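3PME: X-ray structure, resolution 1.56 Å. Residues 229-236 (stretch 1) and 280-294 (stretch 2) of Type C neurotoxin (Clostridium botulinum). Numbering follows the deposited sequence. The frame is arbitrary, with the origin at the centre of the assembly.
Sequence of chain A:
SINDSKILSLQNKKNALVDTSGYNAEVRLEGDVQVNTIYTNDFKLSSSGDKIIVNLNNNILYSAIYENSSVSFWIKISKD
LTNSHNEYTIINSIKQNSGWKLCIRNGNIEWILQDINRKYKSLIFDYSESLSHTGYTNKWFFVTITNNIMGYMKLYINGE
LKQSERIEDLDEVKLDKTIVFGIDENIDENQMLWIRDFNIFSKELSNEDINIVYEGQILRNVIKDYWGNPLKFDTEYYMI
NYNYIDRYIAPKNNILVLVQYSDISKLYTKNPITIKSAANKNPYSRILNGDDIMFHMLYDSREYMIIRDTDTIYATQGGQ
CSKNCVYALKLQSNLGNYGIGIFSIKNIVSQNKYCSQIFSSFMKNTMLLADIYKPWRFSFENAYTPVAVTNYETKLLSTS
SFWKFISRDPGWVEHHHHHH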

ATOM      1  N   ASN A 229      -1.547  -3.195   1.708  1.00 16.14           N
ATOM      2  CA  ASN A 229      -1.970  -4.033   2.829  1.00 18.18           C
ATOM      3  C   ASN A 229      -0.992  -5.202   2.971  1.00 18.16           C
ATOM      4  O   ASN A 229      -0.332  -5.584   2.002  1.00 18.20           O
ATOM      5  CB  ASN A 229      -3.345  -4.661   2.565  1.00 17.12           C
ATOM      6  CG  ASN A 229      -4.410  -3.654   2.188  1.00 19.04           C
ATOM      7  OD1 ASN A 229      -4.534  -2.593   2.799  1.00 19.95           O
ATOM      8  ND2 ASN A 229      -5.215  -4.000   1.183  1.00 19.49           N
ATOM      9  N   PRO A 230      -0.924  -5.820   4.163  1.00 19.16           N
ATOM     10  CA  PRO A 230      -0.122  -7.046   4.266  1.00 17.77           C
ATOM     11  C   PRO A 230      -0.631  -8.129   3.322  1.00 18.81           C
ATOM     12  O   PRO A 230      -1.851  -8.355   3.230  1.00 18.89           O
ATOM     13  CB  PRO A 230      -0.332  -7.473   5.722  1.00 21.66           C
ATOM     14  CG  PRO A 230      -0.574  -6.143   6.434  1.00 21.17           C
ATOM     15  CD  PRO A 230      -1.437  -5.384   5.470  1.00 20.73           C
ATOM     16  N   LEU A 231       0.304  -8.778   2.637  1.00 17.63           N
ATOM     17  CA  LEU A 231       0.002  -9.934   1.791  1.00 17.65           C
ATOM     18  C   LEU A 231      -0.241 -11.114   2.717  1.00 20.27           C
ATOM     19  O   LEU A 231       0.432 -11.245   3.743  1.00 20.92           O
ATOM     20  CB  LEU A 231       1.183 -10.201   0.851  1.00 17.54           C
ATOM     21  CG  LEU A 231       0.863 -11.052  -0.380  1.00 17.32           C
ATOM     22  CD1 LEU A 231       0.094 -10.218  -1.411  1.00 17.75           C
ATOM     23  CD2 LEU A 231       2.142 -11.596  -0.976  1.00 17.95           C
ATOM     24  N   LYS A 232      -1.218 -11.953   2.379  1.00 17.34           N
ATOM     25  CA  LYS A 232      -1.590 -13.069   3.242  1.00 19.56           C
ATOM     26  C   LYS A 232      -1.667 -14.369   2.472  1.00 18.78           C
ATOM     27  O   LYS A 232      -2.043 -14.397   1.306  1.00 19.40           O
ATOM     28  CB  LYS A 232      -2.954 -12.821   3.881  1.00 19.72           C
ATOM     29  CG  LYS A 232      -3.009 -11.610   4.818  1.00 20.91           C
ATOM     30  CD  LYS A 232      -4.444 -11.278   5.229  1.00 27.19           C
ATOM     31  CE  LYS A 232      -5.248 -10.741   4.048  1.00 32.51           C
ATOM     32  NZ  LYS A 232      -6.611 -10.264   4.452  1.00 38.00           N
ATOM     33  N   PHE A 233      -1.342 -15.455   3.156  1.00 19.45           N
ATOM     34  CA  PHE A 233      -1.597 -16.772   2.603  1.00 19.21           C
ATOM     35  C   PHE A 233      -3.097 -16.985   2.370  1.00 21.88           C
ATOM     36  O   PHE A 233      -3.922 -16.384   3.053  1.00 21.21           O
ATOM     37  CB  PHE A 233      -1.020 -17.833   3.531  1.00 20.11           C
ATOM     38  CG  PHE A 233       0.472 -17.823   3.583  1.00 19.25           C
ATOM     39  CD1 PHE A 233       1.222 -18.229   2.488  1.00 18.95           C
ATOM     40  CD2 PHE A 233       1.131 -17.385   4.715  1.00 22.17           C
ATOM     41  CE1 PHE A 233       2.605 -18.210   2.531  1.00 18.76           C
ATOM     42  CE2 PHE A 233       2.517 -17.354   4.770  1.00 22.57           C
ATOM     43  CZ  PHE A 233       3.259 -17.762   3.681  1.00 20.04           C
ATOM     44  N   ASP A 234      -3.437 -17.821   1.389  1.00 18.88           N
ATOM     45  CA  ASP A 234      -4.845 -18.159   1.068  1.00 22.81           C
ATOM     46  C   ASP A 234      -5.711 -17.115   0.355  1.00 24.05           C
ATOM     47  O   ASP A 234      -6.637 -17.463  -0.380  1.00 28.06           O
ATOM     48  CB  ASP A 234      -5.583 -18.647   2.306  1.00 29.23           C
ATOM     49  CG  ASP A 234      -4.998 -19.904   2.848  1.00 29.39           C
ATOM     50  OD1 ASP A 234      -5.453 -20.994   2.424  1.00 35.89           O
ATOM     51  OD2 ASP A 234      -4.072 -19.815   3.681  1.00 29.03           O
ATOM     52  N   THR A 235      -5.441 -15.844   0.573  1.00 19.37           N
ATOM     53  CA  THR A 235      -6.226 -14.796  -0.054  1.00 21.11           C
ATOM     54  C   THR A 235      -6.069 -14.883  -1.568  1.00 18.10           C
ATOM     55  O   THR A 235      -4.981 -15.147  -2.082  1.00 17.89           O
ATOM     56  CB  THR A 235      -5.772 -13.403   0.457  1.00 20.11           C
ATOM     57  OG1 THR A 235      -6.108 -13.293   1.844  1.00 24.91           O
ATOM     58  CG2 THR A 235      -6.432 -12.248  -0.311  1.00 24.58           C
ATOM     59  N   GLU A 236      -7.157 -14.649  -2.288  1.00 19.65           N
ATOM     60  CA  GLU A 236      -7.074 -14.624  -3.738  1.00 18.02           C
ATOM     61  C   GLU A 236      -6.446 -13.320  -4.200  1.00 18.18           C
ATOM     62  O   GLU A 236      -6.816 -12.236  -3.740  1.00 21.28           O
ATOM     63  CB  GLU A 236      -8.449 -14.827  -4.374  1.00 21.61           C
ATOM     64  CG  GLU A 236      -8.934 -16.256  -4.184  1.00 19.56           C
ATOM     65  CD  GLU A 236     -10.230 -16.566  -4.912  1.00 25.12           C
ATOM     66  OE1 GLU A 236     -10.738 -15.691  -5.638  1.00 28.41           O
ATOM     67  OE2 GLU A 236     -10.727 -17.705  -4.754  1.00 23.74           O
ATOM     68  N   ASN A 280       4.397 -24.510   6.391  1.00 34.81           N
ATOM     69  CA  ASN A 280       3.252 -24.826   7.238  1.00 39.26           C
ATOM     70  C   ASN A 280       2.675 -23.682   8.085  1.00 40.76           C
ATOM     71  O   ASN A 280       2.069 -23.927   9.129  1.00 39.50           O
ATOM     72  CB  ASN A 280       3.570 -26.031   8.129  1.00 45.51           C
ATOM     73  CG  ASN A 280       2.324 -26.688   8.671  1.00 49.07           C
ATOM     74  OD1 ASN A 280       2.329 -27.251   9.766  1.00 56.29           O
ATOM     75  ND2 ASN A 280       1.236 -26.610   7.908  1.00 47.53           N
ATOM     76  N   LYS A 281       2.837 -22.442   7.638  1.00 33.93           N
ATOM     77  CA  LYS A 281       2.239 -21.315   8.354  1.00 34.03           C
ATOM     78  C   LYS A 281       0.709 -21.368   8.281  1.00 33.90           C
ATOM     79  O   LYS A 281       0.153 -21.987   7.377  1.00 39.02           O
ATOM     80  CB  LYS A 281       2.782 -19.987   7.807  1.00 30.41           C
ATOM     81  CG  LYS A 281       4.297 -19.878   7.901  1.00 28.65           C
ATOM     82  CD  LYS A 281       4.829 -18.582   7.285  1.00 31.96           C
ATOM     83  CE  LYS A 281       5.024 -17.508   8.340  1.00 33.44           C
ATOM     84  NZ  LYS A 281       5.636 -16.253   7.794  1.00 29.45           N
ATOM     85  N   ASN A 282       0.032 -20.712   9.224  1.00 38.64           N
ATOM     86  CA  ASN A 282      -1.433 -20.761   9.310  1.00 35.82           C
ATOM     87  C   ASN A 282      -2.165 -20.108   8.145  1.00 34.88           C
ATOM     88  O   ASN A 282      -1.665 -19.154   7.546  1.00 32.87           O
ATOM     89  CB  ASN A 282      -1.917 -20.106  10.603  1.00 40.87           C
ATOM     90  CG  ASN A 282      -1.336 -20.752  11.834  1.00 48.94           C
ATOM     91  OD1 ASN A 282      -0.828 -20.067  12.723  1.00 52.05           O
ATOM     92  ND2 ASN A 282      -1.400 -22.080  11.894  1.00 48.92           N
ATOM     93  N   PRO A 283      -3.368 -20.610   7.832  1.00 36.59           N
ATOM     94  CA  PRO A 283      -4.196 -19.975   6.805  1.00 31.81           C
ATOM     95  C   PRO A 283      -4.368 -18.485   7.081  1.00 28.34           C
ATOM     96  O   PRO A 283      -4.621 -18.080   8.216  1.00 29.08           O
ATOM     97  CB  PRO A 283      -5.533 -20.694   6.952  1.00 35.32           C
ATOM     98  CG  PRO A 283      -5.135 -22.083   7.375  1.00 38.60           C
ATOM     99  CD  PRO A 283      -3.952 -21.881   8.302  1.00 36.03           C
ATOM    100  N   TYR A 284      -4.214 -17.687   6.031  1.00 26.48           N
ATOM    101  CA  TYR A 284      -4.398 -16.244   6.103  1.00 24.88           C
ATOM    102  C   TYR A 284      -3.382 -15.493   6.973  1.00 24.66           C
ATOM    103  O   TYR A 284      -3.580 -14.322   7.262  1.00 25.36           O
ATOM    104  CB  TYR A 284      -5.836 -15.888   6.484  1.00 27.42           C
ATOM    105  CG  TYR A 284      -6.864 -16.478   5.534  1.00 28.68           C
ATOM    106  CD1 TYR A 284      -7.436 -17.709   5.792  1.00 26.04           C
ATOM    107  CD2 TYR A 284      -7.258 -15.798   4.385  1.00 26.50           C
ATOM    108  CE1 TYR A 284      -8.373 -18.263   4.934  1.00 25.29           C
ATOM    109  CE2 TYR A 284      -8.199 -16.339   3.523  1.00 29.31           C
ATOM    110  CZ  TYR A 284      -8.749 -17.573   3.807  1.00 27.70           C
ATOM    111  OH  TYR A 284      -9.691 -18.129   2.966  1.00 30.82           O
ATOM    112  N   SER A 285      -2.294 -16.150   7.365  1.00 24.41           N
ATOM    113  CA  SER A 285      -1.223 -15.427   8.062  1.00 23.72           C
ATOM    114  C   SER A 285      -0.434 -14.529   7.101  1.00 23.26           C
ATOM    115  O   SER A 285      -0.483 -14.709   5.880  1.00 22.42           O
ATOM    116  CB  SER A 285      -0.285 -16.378   8.813  1.00 31.73           C
ATOM    117  OG  SER A 285       0.471 -17.183   7.935  1.00 32.57           O
ATOM    118  N   ARG A 286       0.268 -13.546   7.651  1.00 21.36           N
ATOM    119  CA  ARG A 286       1.039 -12.625   6.816  1.00 20.13           C
ATOM    120  C   ARG A 286       2.200 -13.315   6.133  1.00 22.29           C
ATOM    121  O   ARG A 286       2.866 -14.175   6.722  1.00 23.97           O
ATOM    122  CB  ARG A 286       1.551 -11.441   7.638  1.00 21.72           C
ATOM    123  CG  ARG A 286       0.457 -10.529   8.145  1.00 23.53           C
ATOM    124  CD  ARG A 286       1.030  -9.462   9.058  1.00 27.52           C
ATOM    125  NE  ARG A 286       0.048  -8.418   9.330  1.00 30.25           N
ATOM    126  CZ  ARG A 286       0.323  -7.284   9.975  1.00 28.32           C
ATOM    127  NH1 ARG A 286       1.546  -7.064  10.430  1.00 33.61           N
ATOM    128  NH2 ARG A 286      -0.631  -6.384  10.174  1.00 30.70           N
ATOM    129  N   ILE A 287       2.435 -12.936   4.881  1.00 19.85           N
ATOM    130  CA  ILE A 287       3.570 -13.435   4.124  1.00 19.88           C
ATOM    131  C   ILE A 287       4.762 -12.518   4.344  1.00 19.12           C
ATOM    132  O   ILE A 287       4.682 -11.309   4.121  1.00 20.14           O
ATOM    133  CB  ILE A 287       3.237 -13.546   2.636  1.00 18.50           C
ATOM    134  CG1 ILE A 287       2.070 -14.526   2.452  1.00 18.66           C
ATOM    135  CG2 ILE A 287       4.456 -14.025   1.861  1.00 19.71           C
ATOM    136  CD1 ILE A 287       1.580 -14.657   1.013  1.00 19.40           C
ATOM    137  N   LEU A 288       5.860 -13.094   4.804  1.00 19.36           N
ATOM    138  CA  LEU A 288       7.030 -12.317   5.188  1.00 20.97           C
ATOM    139  C   LEU A 288       8.150 -12.400   4.173  1.00 21.72           C
ATOM    140  O   LEU A 288       8.277 -13.360   3.426  1.00 22.25           O
ATOM    141  CB  LEU A 288       7.555 -12.784   6.550  1.00 23.60           C
ATOM    142  CG  LEU A 288       6.546 -12.737   7.691  1.00 24.78           C
ATOM    143  CD1 LEU A 288       7.231 -13.074   9.015  1.00 27.93           C
ATOM    144  CD2 LEU A 288       5.846 -11.384   7.780  1.00 25.54           C
ATOM    145  N   ASN A 289       8.967 -11.359   4.163  1.00 20.75           N
ATOM    146  CA  ASN A 289      10.182 -11.339   3.388  1.00 19.47           C
ATOM    147  C   ASN A 289      11.021 -12.612   3.560  1.00 25.20           C
ATOM    148  O   ASN A 289      11.412 -12.969   4.678  1.00 24.98           O
ATOM    149  CB  ASN A 289      10.966 -10.088   3.808  1.00 21.65           C
ATOM    150  CG  ASN A 289      12.242  -9.916   3.039  1.00 28.07           C
ATOM    151  OD1 ASN A 289      12.256  -9.957   1.809  1.00 29.12           O
ATOM    152  ND2 ASN A 289      13.340  -9.717   3.764  1.00 33.17           N
ATOM    153  N   GLY A 290      11.282 -13.303   2.450  1.00 21.42           N
ATOM    154  CA  GLY A 290      12.047 -14.535   2.459  1.00 22.28           C
ATOM    155  C   GLY A 290      11.257 -15.832   2.637  1.00 21.59           C
ATOM    156  O   GLY A 290      11.836 -16.920   2.605  1.00 25.02           O
ATOM    157  N   ASP A 291       9.950 -15.731   2.841  1.00 20.45           N
ATOM    158  CA  ASP A 291       9.134 -16.936   3.032  1.00 20.91           C
ATOM    159  C   ASP A 291       9.180 -17.833   1.795  1.00 20.01           C
ATOM    160  O   ASP A 291       9.207 -17.334   0.661  1.00 20.43           O
ATOM    161  CB  ASP A 291       7.675 -16.574   3.342  1.00 19.24           C
ATOM    162  CG  ASP A 291       7.420 -16.306   4.819  1.00 19.62           C
ATOM    163  OD1 ASP A 291       8.338 -16.539   5.639  1.00 25.25           O
ATOM    164  OD2 ASP A 291       6.289 -15.885   5.158  1.00 22.50           O
ATOM    165  N   ASP A 292       9.177 -19.150   2.023  1.00 20.44           N
ATOM    166  CA  ASP A 292       9.067 -20.145   0.954  1.00 20.27           C
ATOM    167  C   ASP A 292       7.586 -20.416   0.714  1.00 18.77           C
ATOM    168  O   ASP A 292       6.845 -20.752   1.642  1.00 19.83           O
ATOM    169  CB  ASP A 292       9.745 -21.464   1.351  1.00 23.08           C
ATOM    170  CG  ASP A 292      11.235 -21.496   1.020  1.00 32.74           C
ATOM    171  OD1 ASP A 292      11.804 -20.458   0.621  1.00 32.17           O
ATOM    172  OD2 ASP A 292      11.844 -22.579   1.146  1.00 37.91           O
ATOM    173  N   ILE A 293       7.168 -20.303  -0.541  1.00 18.76           N
ATOM    174  CA  ILE A 293       5.754 -20.304  -0.881  1.00 18.29           C
ATOM    175  C   ILE A 293       5.482 -21.151  -2.121  1.00 17.90           C
ATOM    176  O   ILE A 293       6.403 -21.496  -2.866  1.00 18.53           O
ATOM    177  CB  ILE A 293       5.258 -18.871  -1.150  1.00 17.54           C
ATOM    178  CG1 ILE A 293       5.949 -18.300  -2.388  1.00 20.13           C
ATOM    179  CG2 ILE A 293       5.545 -18.001   0.047  1.00 19.00           C
ATOM    180  CD1 ILE A 293       5.406 -16.934  -2.824  1.00 20.82           C
ATOM    181  N   MET A 294       4.214 -21.505  -2.308  1.00 18.30           N
ATOM    182  CA  MET A 294       3.756 -22.131  -3.538  1.00 16.79           C
ATOM    183  C   MET A 294       2.567 -21.323  -4.043  1.00 18.93           C
ATOM    184  O   MET A 294       1.898 -20.658  -3.265  1.00 18.66           O
ATOM    185  CB  MET A 294       3.350 -23.581  -3.272  1.00 18.77           C
ATOM    186  CG  MET A 294       4.529 -24.417  -2.815  1.00 19.13           C
ATOM    187  SD  MET A 294       4.053 -25.994  -2.110  1.00 26.97           S
ATOM    188  CE  MET A 294       3.211 -25.476  -0.610  1.00 28.70           C
TER

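The two stretches lie side by side as largely irregular chain, joined at their backbones by a single beta bridge that pairs Lys232 with Arg286, whose CA atoms are 4.5 Å apart. Two hydrogen bonds flank this pair: Ile287 N donates to Leu231 O (2.9 Å), and Phe233 N donates to Ser285 O (3.0 Å). Both are nearly straight, and between them the chains come close enough for CA-H...O contacts, Arg286 CA to Leu231 O at 3.4 Å and Lys232 CA to Ser285 O at 3.3 Å, so each of these carbonyl oxygens meets an NH and a CA together.

Phe233 is the centre of the packing and loses more surface to the other stretch than any other residue here. Its CA-to-CB bond points toward stretch 2, and with chi1 at m (-68°) and chi2 at -70° the ring lies with one face beneath Ile287. CG1 of Ile287 stands 3.5 Å from the centroid of the Phe233 ring, only 4° off the ring normal, an almost ideal CH-pi contact. Ile287 suits this place because its m, t conformation sets CG1 over the ring while extending CD1 to within 3.7 Å of Leu231 CD2; a single extended branch thus touches two apolar partners. Around the ring edge the company is mixed: Ile293 CG2 lies 3.9 Å from Phe233 CE1, and Ser285 OG lies 3.3 Å from Phe233 CD2. Ring hydrogens carry a slight positive charge, so an oxygen near the ring plane is tolerable, the more so because Ser285, in rotamer p, gives its hydroxyl hydrogen to Asn282 O (OG to O, 2.9 Å).

The aliphatic part of Lys281 also borders the ring, with its CD 3.6 Å from Phe233 CE2. Its chi3 of 95° lies between wells, while its NZ makes a salt bridge with Asp291 OD2 at 2.7 Å. Lysine can serve both roles because its long methylene chain is greasy and its charge sits at the tip. The same Asp291 OD2 accepts a hydrogen bond from Leu288 N (2.8 Å), across the type II turn from Leu288 to Asp291. Gly290 occupies that turn at phi 90°, where a CB would be jammed against the preceding carbonyl oxygen.

A second type II turn, Asn282 to Ser285, meets Asp234. Pro283 fits the second position of such a turn, where its ring holds phi near -52°. Asp234, with chi1 at m, accepts a hydrogen bond at OD2 from Tyr284 N (3.2 Å). The same side chain places its CB over a face of the Tyr284 ring, 3.6 Å from the centroid. Although the Tyr284 CA-to-CB bond points away overall, chi1 at m brings the ring back across Asp234.

At the other end, Pro230 CG lies over one face of the Arg286 guanidinium, 3.7 Å from Arg286 NE, a flat, delocalised surface that accepts an apolar neighbour without sacrificing its in-plane NH groups.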